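Local coordinates for protein snaclec convulxin subunit alpha (Crotalus durissus, PDB 1UMR) that activates platelets as part of a snake venom lectin that binds the platelet collagen receptor glycoprotein VI, at residues A50-V53 and A54-V57; D27-W30 and F31-Q35; L96-L99 and Y100-K103; H3-S6 and D7-Y10. All coordinates share one frame; numbering follows the deposited sequence.

Contact 1: A50-V53 and A54-V57; sequences ADFV and AWMV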
loop_
_atom_site.group_PDB
_atom_site.type_symbol
_atom_site.label_atom_id
_atom_site.label_comp_id
_atom_site.label_asym_id
_atom_site.label_seq_id
_atom_site.Cartn_x
_atom_site.Cartn_y
_atom_site.Cartn_z
ATOM N N ALA A 50 -38.412 -9.079 -19.265
ATOM C CA ALA A 50 -38.475 -8.241 -20.500
ATOM C C ALA A 50 -38.837 -9.082 -21.682
ATOM O O ALA A 50 -39.730 -8.718 -22.437
ATOM C CB ALA A 50 -37.100 -7.418 -20.823
ATOM N N ASP A 51 -38.099 -10.179 -21.889
ATOM C CA ASP A 51 -38.469 -11.218 -22.902
ATOM C C ASP A 51 -39.980 -11.587 -22.878
ATOM O O ASP A 51 -40.704 -11.402 -23.905
ATOM C CB ASP A 51 -37.631 -12.478 -22.688
ATOM C CG ASP A 51 -37.768 -13.457 -23.827
ATOM O OD1 ASP A 51 -37.020 -13.373 -24.797
ATOM O OD2 ASP A 51 -38.625 -14.354 -23.887
ATOM N N PHE A 52 -40.488 -11.984 -21.697
ATOM C CA PHE A 52 -41.877 -12.468 -21.643
ATOM C C PHE A 52 -42.810 -11.294 -22.007
ATOM O O PHE A 52 -43.745 -11.464 -22.782
ATOM C CB PHE A 52 -42.325 -12.968 -20.287
ATOM C CG PHE A 52 -43.821 -13.033 -20.209
ATOM C CD1 PHE A 52 -44.511 -14.134 -20.798
ATOM C CD2 PHE A 52 -44.549 -11.975 -19.652
ATOM C CE1 PHE A 52 -45.930 -14.150 -20.872
ATOM C CE2 PHE A 52 -45.934 -11.990 -19.627
ATOM C CZ PHE A 52 -46.673 -13.028 -20.308
ATOM N N VAL A 53 -42.574 -10.101 -21.439
ATOM C CA VAL A 53 -43.427 -9.002 -21.754
ATOM C C VAL A 53 -43.348 -8.634 -23.260
ATOM O O VAL A 53 -44.367 -8.246 -23.855
ATOM C CB VAL A 53 -43.150 -7.734 -20.920
ATOM C CG1 VAL A 53 -44.152 -6.661 -21.341
ATOM C CG2 VAL A 53 -43.362 -7.961 -19.461
ATOM N N ALA A 54 -42.172 -8.742 -23.875
ATOM C CA ALA A 54 -42.141 -8.292 -25.270
ATOM C C ALA A 54 -42.971 -9.261 -26.184
ATOM O O ALA A 54 -43.830 -8.860 -26.985
ATOM C CB ALA A 54 -40.650 -8.079 -25.777
ATOM N N TRP A 55 -42.764 -10.547 -25.961
ATOM C CA TRP A 55 -43.575 -11.557 -26.607
ATOM C C TRP A 55 -45.016 -11.264 -26.363
ATOM O O TRP A 55 -45.777 -11.120 -27.322
ATOM C CB TRP A 55 -43.146 -12.919 -26.094
ATOM C CG TRP A 55 -43.926 -14.037 -26.618
ATOM C CD1 TRP A 55 -43.604 -14.890 -27.704
ATOM C CD2 TRP A 55 -45.153 -14.523 -26.069
ATOM N NE1 TRP A 55 -44.599 -15.836 -27.839
ATOM C CE2 TRP A 55 -45.565 -15.640 -26.874
ATOM C CE3 TRP A 55 -45.972 -14.121 -24.989
ATOM C CZ2 TRP A 55 -46.761 -16.344 -26.631
ATOM C CZ3 TRP A 55 -47.155 -14.827 -24.736
ATOM C CH2 TRP A 55 -47.546 -15.917 -25.573
ATOM N N MET A 56 -45.429 -11.094 -25.101
ATOM C CA MET A 56 -46.864 -10.943 -24.894
ATOM C C MET A 56 -47.368 -9.732 -25.691
ATOM O O MET A 56 -48.461 -9.759 -26.276
ATOM C CB MET A 56 -47.229 -10.813 -23.416
ATOM C CG MET A 56 -48.654 -10.903 -23.216
ATOM S SD MET A 56 -49.232 -10.264 -21.604
ATOM C CE MET A 56 -48.913 -8.479 -21.729
ATOM N N VAL A 57 -46.590 -8.656 -25.729
ATOM C CA VAL A 57 -47.139 -7.474 -26.365
ATOM C C VAL A 57 -47.164 -7.694 -27.898
ATOM O O VAL A 57 -48.151 -7.345 -28.593
ATOM C CB VAL A 57 -46.274 -6.273 -26.060
ATOM C CG1 VAL A 57 -46.651 -4.993 -27.060
ATOM C CG2 VAL A 57 -46.291 -5.930 -24.487
#
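Two successive turns of helix 47-60, the second of the two helices of this C-type lectin fold, bring the side chains of Phe-52, Trp-55 and Met-56 together on one flank and those of Val-53 and Val-57 on another. The backbone is regular alpha helix: each amide from Ala-54 to Val-57 bonds to the carbonyl four residues earlier, the straightest being Trp-55 N to Asp-51 O at 174°. Phe-52 has CG anti to its backbone N (chi1 162°), which carries the ring forward along the helix, although its CB starts out away from the later turn. The far end of that ring then meets Met-56, with CZ 3.9 Å from Met-56 CB. Met-56 bends at its last torsion and sets SD 5.1 Å from the centroid of the Phe-52 ring, an oblique Met-aromatic contact. On the outer flank the indole of Trp-55 approaches the same ring, and Phe-52 CE1 lies 4.1 Å from Trp-55 CZ3. Beyond the helix, Tyr-11 stacks on Phe-52, and Tyr-16 of strand 14-20 touches Phe-52, Val-53 and Met-56, so this side of the helix faces the sheet that contains the chain's N-terminal strands. Val-57 packs on Ile-18 and Val-128, and one methyl from each valine joins the pair: Val-53 CG1 stands 3.9 Å from Val-57 CG2.

Contact 2: D27-W30 and F31-Q35; sequences DAEW and FCTKQ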
loop_
_atom_site.group_PDB
_atom_site.type_symbol
_atom_site.label_atom_id
_atom_site.label_comp_id
_atom_site.label_asym_id
_atom_site.label_seq_id
_atom_site.Cartn_x
_atom_site.Cartn_y
_atom_site.Cartn_z
ATOM N N ASP A 27 -53.410 8.078 -16.529
ATOM C CA ASP A 27 -54.759 7.514 -16.584
ATOM C C ASP A 27 -54.620 6.015 -16.662
ATOM O O ASP A 27 -55.419 5.291 -16.107
ATOM C CB ASP A 27 -55.544 8.024 -17.802
ATOM C CG ASP A 27 -56.082 9.460 -17.593
ATOM O OD1 ASP A 27 -56.182 9.918 -16.438
ATOM O OD2 ASP A 27 -56.432 10.183 -18.547
ATOM N N ALA A 28 -53.573 5.589 -17.374
ATOM C CA ALA A 28 -53.209 4.173 -17.525
ATOM C C ALA A 28 -52.849 3.585 -16.214
ATOM O O ALA A 28 -53.356 2.537 -15.876
ATOM C CB ALA A 28 -52.070 3.922 -18.526
ATOM N N GLU A 29 -51.937 4.228 -15.486
ATOM C CA GLU A 29 -51.565 3.675 -14.194
ATOM C C GLU A 29 -52.819 3.625 -13.267
ATOM O O GLU A 29 -53.020 2.650 -12.500
ATOM C CB GLU A 29 -50.481 4.488 -13.592
ATOM C CG GLU A 29 -50.494 4.395 -12.102
ATOM C CD GLU A 29 -49.757 3.093 -11.685
ATOM O OE1 GLU A 29 -49.706 2.687 -10.526
ATOM O OE2 GLU A 29 -49.186 2.481 -12.555
ATOM N N TRP A 30 -53.720 4.607 -13.359
ATOM C CA TRP A 30 -54.893 4.505 -12.469
ATOM C C TRP A 30 -55.833 3.380 -12.959
ATOM O O TRP A 30 -56.317 2.516 -12.178
ATOM C CB TRP A 30 -55.645 5.789 -12.525
ATOM C CG TRP A 30 -56.852 6.010 -11.581
ATOM C CD1 TRP A 30 -57.187 5.354 -10.367
ATOM C CD2 TRP A 30 -57.912 6.933 -11.847
ATOM N NE1 TRP A 30 -58.372 5.893 -9.891
ATOM C CE2 TRP A 30 -58.810 6.879 -10.756
ATOM C CE3 TRP A 30 -58.114 7.916 -12.843
ATOM C CZ2 TRP A 30 -59.914 7.745 -10.651
ATOM C CZ3 TRP A 30 -59.258 8.732 -12.766
ATOM C CH2 TRP A 30 -60.124 8.647 -11.672
ATOM N N PHE A 31 -56.094 3.388 -14.251
ATOM C CA PHE A 31 -56.825 2.254 -14.773
ATOM C C PHE A 31 -56.200 0.877 -14.263
ATOM O O PHE A 31 -56.946 -0.015 -13.789
ATOM C CB PHE A 31 -56.873 2.346 -16.294
ATOM C CG PHE A 31 -57.622 1.191 -16.943
ATOM C CD1 PHE A 31 -56.932 0.011 -17.288
ATOM C CD2 PHE A 31 -59.031 1.262 -17.162
ATOM C CE1 PHE A 31 -57.635 -1.122 -17.866
ATOM C CE2 PHE A 31 -59.743 0.126 -17.660
ATOM C CZ PHE A 31 -59.021 -1.068 -18.046
ATOM N N CYS A 32 -54.875 0.688 -14.378
ATOM C CA CYS A 32 -54.287 -0.616 -13.944
ATOM C C CYS A 32 -54.739 -0.909 -12.506
ATOM O O CYS A 32 -55.172 -1.980 -12.176
ATOM C CB CYS A 32 -52.762 -0.665 -14.036
ATOM S SG CYS A 32 -52.305 -0.738 -15.743
ATOM N N THR A 33 -54.736 0.123 -11.690
ATOM C CA THR A 33 -54.873 -0.017 -10.275
ATOM C C THR A 33 -56.291 -0.566 -9.953
ATOM O O THR A 33 -56.529 -1.256 -8.909
ATOM C CB THR A 33 -54.592 1.469 -9.821
ATOM O OG1 THR A 33 -53.344 1.638 -9.046
ATOM C CG2 THR A 33 -55.724 2.143 -9.172
ATOM N N LYS A 34 -57.233 -0.264 -10.856
ATOM C CA LYS A 34 -58.620 -0.582 -10.640
ATOM C C LYS A 34 -58.852 -2.071 -11.030
ATOM O O LYS A 34 -59.848 -2.600 -10.650
ATOM C CB LYS A 34 -59.573 0.298 -11.478
ATOM C CG LYS A 34 -59.515 1.860 -11.166
ATOM C CD LYS A 34 -60.390 2.600 -12.214
ATOM C CE LYS A 34 -60.644 4.079 -11.867
ATOM N NZ LYS A 34 -61.173 4.762 -13.080
ATOM N N GLN A 35 -57.934 -2.698 -11.780
ATOM C CA GLN A 35 -58.087 -4.051 -12.257
ATOM C C GLN A 35 -57.933 -5.052 -11.138
ATOM O O GLN A 35 -58.529 -6.077 -11.218
ATOM C CB GLN A 35 -57.084 -4.348 -13.388
ATOM C CG GLN A 35 -57.316 -3.603 -14.701
ATOM C CD GLN A 35 -58.787 -3.244 -14.946
ATOM O OE1 GLN A 35 -59.208 -2.061 -14.799
ATOM N NE2 GLN A 35 -59.578 -4.244 -15.253
#
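Lys-34 lays the end of its side chain over one face of the Trp-30 indole, one helical turn back along helix 25-35. This pair belongs to the outer side of the helix; the inner side is closely packed. There Cys-32 is buried and joined to Cys-129 in a disulfide that ties the helix to strand 125-131, while Ala-28 and Cys-32 both rest on Leu-41 and Phe-127. Cys-32 SG lies 3.4 Å from Ala-28 O, the carbonyl that also receives Cys-32 N at 2.8 Å. Phe-31 turns to another flank, meeting Phe-19 edge-to-face. Glu-29 OE2 is held by the backbone N of Leu-41 and by a polar side chain of another protein chain.

The other side is looser, with both Trp-30 and Lys-34 exposed. Trp-30 O receives two weak bonds, from Thr-33 N and Lys-34 N. The lysine chain runs extended beyond CG, which carries CE across the indole to a point 3.7 Å from the centroid of its five-membered ring. NZ reaches on to the six-membered ring, 4.0 Å from its centroid and only 11° off the normal. At the ring edge, Thr-33 CG2 touches Trp-30 CD1 at 3.7 Å. The lysine thus pairs a CH-pi contact with a cation-pi one, and its ammonium group, if charged as expected, would be favoured by the electron-rich face of the indole.

Contact 3: L96-L99 and Y100-K103; sequences LLDL and YITK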
loop_
_atom_site.group_PDB
_atom_site.type_symbol
_atom_site.label_atom_id
_atom_site.label_comp_id
_atom_site.label_asym_id
_atom_site.label_seq_id
_atom_site.Cartn_x
_atom_site.Cartn_y
_atom_site.Cartn_z
ATOM N N LEU A 96 -37.588 25.349 -20.166
ATOM C CA LEU A 96 -37.826 24.151 -21.014
ATOM C C LEU A 96 -39.353 23.986 -21.265
ATOM O O LEU A 96 -40.138 24.071 -20.319
ATOM C CB LEU A 96 -37.361 22.878 -20.329
ATOM C CG LEU A 96 -37.481 21.604 -21.153
ATOM C CD1 LEU A 96 -36.568 21.755 -22.354
ATOM C CD2 LEU A 96 -37.030 20.349 -20.274
ATOM N N LEU A 97 -39.723 23.782 -22.536
ATOM C CA LEU A 97 -41.120 23.677 -23.037
ATOM C C LEU A 97 -41.778 22.385 -22.612
ATOM O O LEU A 97 -41.137 21.286 -22.640
ATOM C CB LEU A 97 -41.074 23.716 -24.581
ATOM C CG LEU A 97 -40.981 25.047 -25.367
ATOM C CD1 LEU A 97 -40.778 24.858 -26.866
ATOM C CD2 LEU A 97 -42.147 26.064 -25.042
ATOM N N ASP A 98 -43.054 22.447 -22.265
ATOM C CA ASP A 98 -43.775 21.168 -21.951
ATOM C C ASP A 98 -43.550 20.156 -23.019
ATOM O O ASP A 98 -43.100 19.047 -22.767
ATOM C CB ASP A 98 -45.271 21.398 -21.721
ATOM C CG ASP A 98 -45.520 22.307 -20.534
ATOM O OD1 ASP A 98 -44.674 22.343 -19.621
ATOM O OD2 ASP A 98 -46.499 23.064 -20.427
ATOM N N LEU A 99 -43.770 20.520 -24.260
ATOM C CA LEU A 99 -43.522 19.523 -25.278
ATOM C C LEU A 99 -42.230 18.713 -25.131
ATOM O O LEU A 99 -42.166 17.574 -25.586
ATOM C CB LEU A 99 -43.624 20.134 -26.686
ATOM C CG LEU A 99 -44.850 19.807 -27.589
ATOM C CD1 LEU A 99 -46.218 19.380 -26.825
ATOM C CD2 LEU A 99 -45.050 20.997 -28.586
ATOM N N TYR A 100 -41.172 19.284 -24.551
ATOM C CA TYR A 100 -39.888 18.550 -24.471
ATOM C C TYR A 100 -39.634 17.932 -23.114
ATOM O O TYR A 100 -38.546 17.402 -22.867
ATOM C CB TYR A 100 -38.696 19.456 -24.881
ATOM C CG TYR A 100 -38.595 19.634 -26.404
ATOM C CD1 TYR A 100 -39.489 20.526 -27.091
ATOM C CD2 TYR A 100 -37.666 18.870 -27.156
ATOM C CE1 TYR A 100 -39.429 20.676 -28.461
ATOM C CE2 TYR A 100 -37.591 19.004 -28.503
ATOM C CZ TYR A 100 -38.487 19.942 -29.152
ATOM O OH TYR A 100 -38.444 20.062 -30.520
ATOM N N ILE A 101 -40.612 18.024 -22.215
ATOM C CA ILE A 101 -40.510 17.334 -20.929
ATOM C C ILE A 101 -40.941 15.901 -21.049
ATOM O O ILE A 101 -42.150 15.665 -21.288
ATOM C CB ILE A 101 -41.305 18.083 -19.833
ATOM C CG1 ILE A 101 -40.698 19.485 -19.600
ATOM C CG2 ILE A 101 -41.411 17.282 -18.476
ATOM C CD1 ILE A 101 -41.745 20.337 -18.673
ATOM N N THR A 102 -39.976 14.955 -20.871
ATOM C CA THR A 102 -40.235 13.537 -21.187
ATOM C C THR A 102 -39.921 12.750 -19.945
ATOM O O THR A 102 -38.796 12.228 -19.808
ATOM C CB THR A 102 -39.377 12.997 -22.381
ATOM O OG1 THR A 102 -37.960 13.350 -22.266
ATOM C CG2 THR A 102 -39.814 13.678 -23.777
ATOM N N LYS A 103 -40.908 12.706 -19.044
ATOM C CA LYS A 103 -40.763 12.132 -17.707
ATOM C C LYS A 103 -41.393 10.692 -17.514
ATOM O O LYS A 103 -41.232 10.050 -16.455
ATOM C CB LYS A 103 -41.408 13.075 -16.699
ATOM C CG LYS A 103 -40.582 14.266 -16.295
ATOM C CD LYS A 103 -41.419 15.169 -15.259
ATOM C CE LYS A 103 -40.438 16.184 -14.530
ATOM N NZ LYS A 103 -41.313 16.904 -13.503
#
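The chain from Leu-97 to Ile-101 winds through a short 3-10 turn, in which Tyr-100 N bonds to Leu-97 O at 2.8 Å and Ile-101 N to Asp-98 O at 2.7 Å. In both bonds the donor sits well above the carbonyl plane, 50° out of it at Leu-97 and 43° at Asp-98. Leu-96, just before the turn, divides its two methyl groups between the residues that follow it: CD1 lies 4.0 Å from Tyr-100 CB, and CD2 packs 3.8 Å from Ile-101 CG1. A chi1 of -176° extends the branch point of this leucine toward the later residues.

The turn belongs to the long excursion between strands 67-74 and 104-108, the part of the chain that, in snaclecs, swaps between the alpha and beta subunits of the heterodimer. Consistent with this, another protein chain packs on Leu-96, Leu-97 and Tyr-100, and the backbone of Leu-97 hydrogen-bonds to it. Asp-98 and Ile-101 lie side by side and point the same way, with Asp-98 OD1 3.7 Å from Ile-101 CD1. Leu-97 CB meets the tyrosine ring obliquely, 4.4 Å from Tyr-100 CD1. The same ring atom, Tyr-100 CD1, stands 4.2 Å from Leu-99 CB.

Contact 4: H3-S6 and D7-Y10; sequences HCPS and DWYY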
loop_
_atom_site.group_PDB
_atom_site.type_symbol
_atom_site.label_atom_id
_atom_site.label_comp_id
_atom_site.label_asym_id
_atom_site.label_seq_id
_atom_site.Cartn_x
_atom_site.Cartn_y
_atom_site.Cartn_z
ATOM N N HIS A 3 -54.529 -18.737 -12.362
ATOM C CA HIS A 3 -54.125 -17.706 -11.399
ATOM C C HIS A 3 -54.562 -16.326 -11.936
ATOM O O HIS A 3 -54.749 -15.437 -11.125
ATOM C CB HIS A 3 -52.618 -17.677 -11.014
ATOM C CG HIS A 3 -52.081 -18.937 -10.401
ATOM N ND1 HIS A 3 -51.180 -19.751 -11.061
ATOM C CD2 HIS A 3 -52.355 -19.563 -9.229
ATOM C CE1 HIS A 3 -50.895 -20.808 -10.311
ATOM N NE2 HIS A 3 -51.588 -20.709 -9.191
ATOM N N CYS A 4 -54.778 -16.155 -13.257
ATOM C CA CYS A 4 -55.125 -14.803 -13.682
ATOM C C CYS A 4 -56.546 -14.714 -14.200
ATOM O O CYS A 4 -56.950 -15.679 -14.748
ATOM C CB CYS A 4 -54.117 -14.363 -14.779
ATOM S SG CYS A 4 -52.470 -14.505 -14.078
ATOM N N PRO A 5 -57.241 -13.562 -14.161
ATOM C CA PRO A 5 -58.465 -13.420 -14.979
ATOM C C PRO A 5 -58.275 -13.747 -16.492
ATOM O O PRO A 5 -57.176 -13.850 -17.055
ATOM C CB PRO A 5 -58.889 -11.924 -14.791
ATOM C CG PRO A 5 -58.302 -11.547 -13.491
ATOM C CD PRO A 5 -56.924 -12.292 -13.463
ATOM N N SER A 6 -59.401 -13.986 -17.145
ATOM C CA SER A 6 -59.449 -14.161 -18.593
ATOM C C SER A 6 -58.726 -13.006 -19.313
ATOM O O SER A 6 -58.942 -11.824 -19.001
ATOM C CB SER A 6 -60.905 -14.118 -19.009
ATOM O OG SER A 6 -61.589 -15.145 -18.349
ATOM N N ASP A 7 -57.936 -13.370 -20.305
ATOM C CA ASP A 7 -57.201 -12.430 -21.153
ATOM C C ASP A 7 -55.942 -11.895 -20.415
ATOM O O ASP A 7 -55.299 -10.922 -20.880
ATOM C CB ASP A 7 -58.080 -11.276 -21.628
ATOM C CG ASP A 7 -59.230 -11.731 -22.565
ATOM O OD1 ASP A 7 -60.419 -11.270 -22.363
ATOM O OD2 ASP A 7 -59.038 -12.557 -23.496
ATOM N N TRP A 8 -55.620 -12.467 -19.257
ATOM C CA TRP A 8 -54.383 -12.050 -18.617
ATOM C C TRP A 8 -53.399 -13.149 -18.838
ATOM O O TRP A 8 -53.729 -14.280 -18.884
ATOM C CB TRP A 8 -54.590 -11.804 -17.117
ATOM C CG TRP A 8 -55.367 -10.543 -16.812
ATOM C CD1 TRP A 8 -56.673 -10.301 -17.092
ATOM C CD2 TRP A 8 -54.827 -9.325 -16.303
ATOM N NE1 TRP A 8 -57.007 -9.016 -16.745
ATOM C CE2 TRP A 8 -55.883 -8.383 -16.284
ATOM C CE3 TRP A 8 -53.530 -8.922 -15.887
ATOM C CZ2 TRP A 8 -55.732 -7.089 -15.765
ATOM C CZ3 TRP A 8 -53.345 -7.596 -15.449
ATOM C CH2 TRP A 8 -54.456 -6.710 -15.362
ATOM N N TYR A 9 -52.146 -12.848 -18.950
ATOM C CA TYR A 9 -51.228 -13.937 -18.945
ATOM C C TYR A 9 -50.533 -14.067 -17.596
ATOM O O TYR A 9 -50.214 -13.031 -16.930
ATOM C CB TYR A 9 -50.202 -13.683 -20.010
ATOM C CG TYR A 9 -50.730 -13.746 -21.402
ATOM C CD1 TYR A 9 -51.650 -12.758 -21.867
ATOM C CD2 TYR A 9 -50.327 -14.798 -22.268
ATOM C CE1 TYR A 9 -52.148 -12.809 -23.184
ATOM C CE2 TYR A 9 -50.874 -14.902 -23.620
ATOM C CZ TYR A 9 -51.748 -13.882 -24.056
ATOM O OH TYR A 9 -52.263 -13.896 -25.308
ATOM N N TYR A 10 -50.304 -15.334 -17.237
ATOM C CA TYR A 10 -49.495 -15.792 -16.117
ATOM C C TYR A 10 -48.054 -15.995 -16.491
ATOM O O TYR A 10 -47.755 -16.800 -17.359
ATOM C CB TYR A 10 -50.013 -17.139 -15.497
ATOM C CG TYR A 10 -49.483 -17.277 -14.064
ATOM C CD1 TYR A 10 -49.599 -16.223 -13.127
ATOM C CD2 TYR A 10 -48.729 -18.363 -13.693
ATOM C CE1 TYR A 10 -49.077 -16.281 -11.895
ATOM C CE2 TYR A 10 -48.207 -18.439 -12.403
ATOM C CZ TYR A 10 -48.344 -17.404 -11.530
ATOM O OH TYR A 10 -47.782 -17.579 -10.254
#
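A type II beta turn from Pro-5 to Trp-8 reverses the chain just before strand 9-11, bringing His-3 and Cys-4 back against Tyr-10. The turn is closed by Trp-8 N bonding to Pro-5 O at 3.0 Å, and Asp-7 takes the positive phi (78°) that its third position requires. Pro-5 and Trp-8 pack across the turn: the proline CD lies over one face of the indole, and its CB comes within 3.6 Å of Trp-8 CD1. Further back, Cys-4 CB and Trp-8 CB meet at 3.5 Å. The indole continues inward to Phe-131, with which it makes an edge-to-face pair, and to Cys-15 and Arg-17 of strand 14-20.

Away from the turn, a chi1 of -159° swings the Tyr-10 ring so that its face lies against His-3. The histidine CB stands over the face of the tyrosine ring, 4.1 Å from its centroid, and the two rings meet obliquely with planes at 46°. Cys-4 SG approaches the same ring from its edge, 3.5 Å from Tyr-10 CD1, as a sulfur-aromatic contact. The phenol oxygen of Tyr-10 bonds to the backbone of another protein chain, and apolar packing from another chain reaches His-3 and Tyr-10. Cys-4 is itself disulfide-bonded to Cys-15, fixing the terminal segment to strand 14-20; this extra N-terminal disulfide beside the first hairpin is characteristic of long-form C-type lectin domains.

In the fold
Along the chain the order is contact 4, contact 2, contact 1 and contact 3. The first three gather around the four-stranded antiparallel sheet: contact 4 leads into its edge strand 9-11, while contacts 2 and 1 lie on helices 25-35 and 47-60. Contact 4 touches both helices, through Tyr-9 against Phe-52, Trp-55 and Met-56, and through Trp-8 against Gln-35. Contacts 1 and 2 do not touch, their centres being about 20 Å apart. Contact 3 lies across the chain's centre from contact 4, about 36 Å between centres. The first three thus belong to the lectin core, though they also meet other chains, and contact 3 to the loop that snaclecs exchange between subunits.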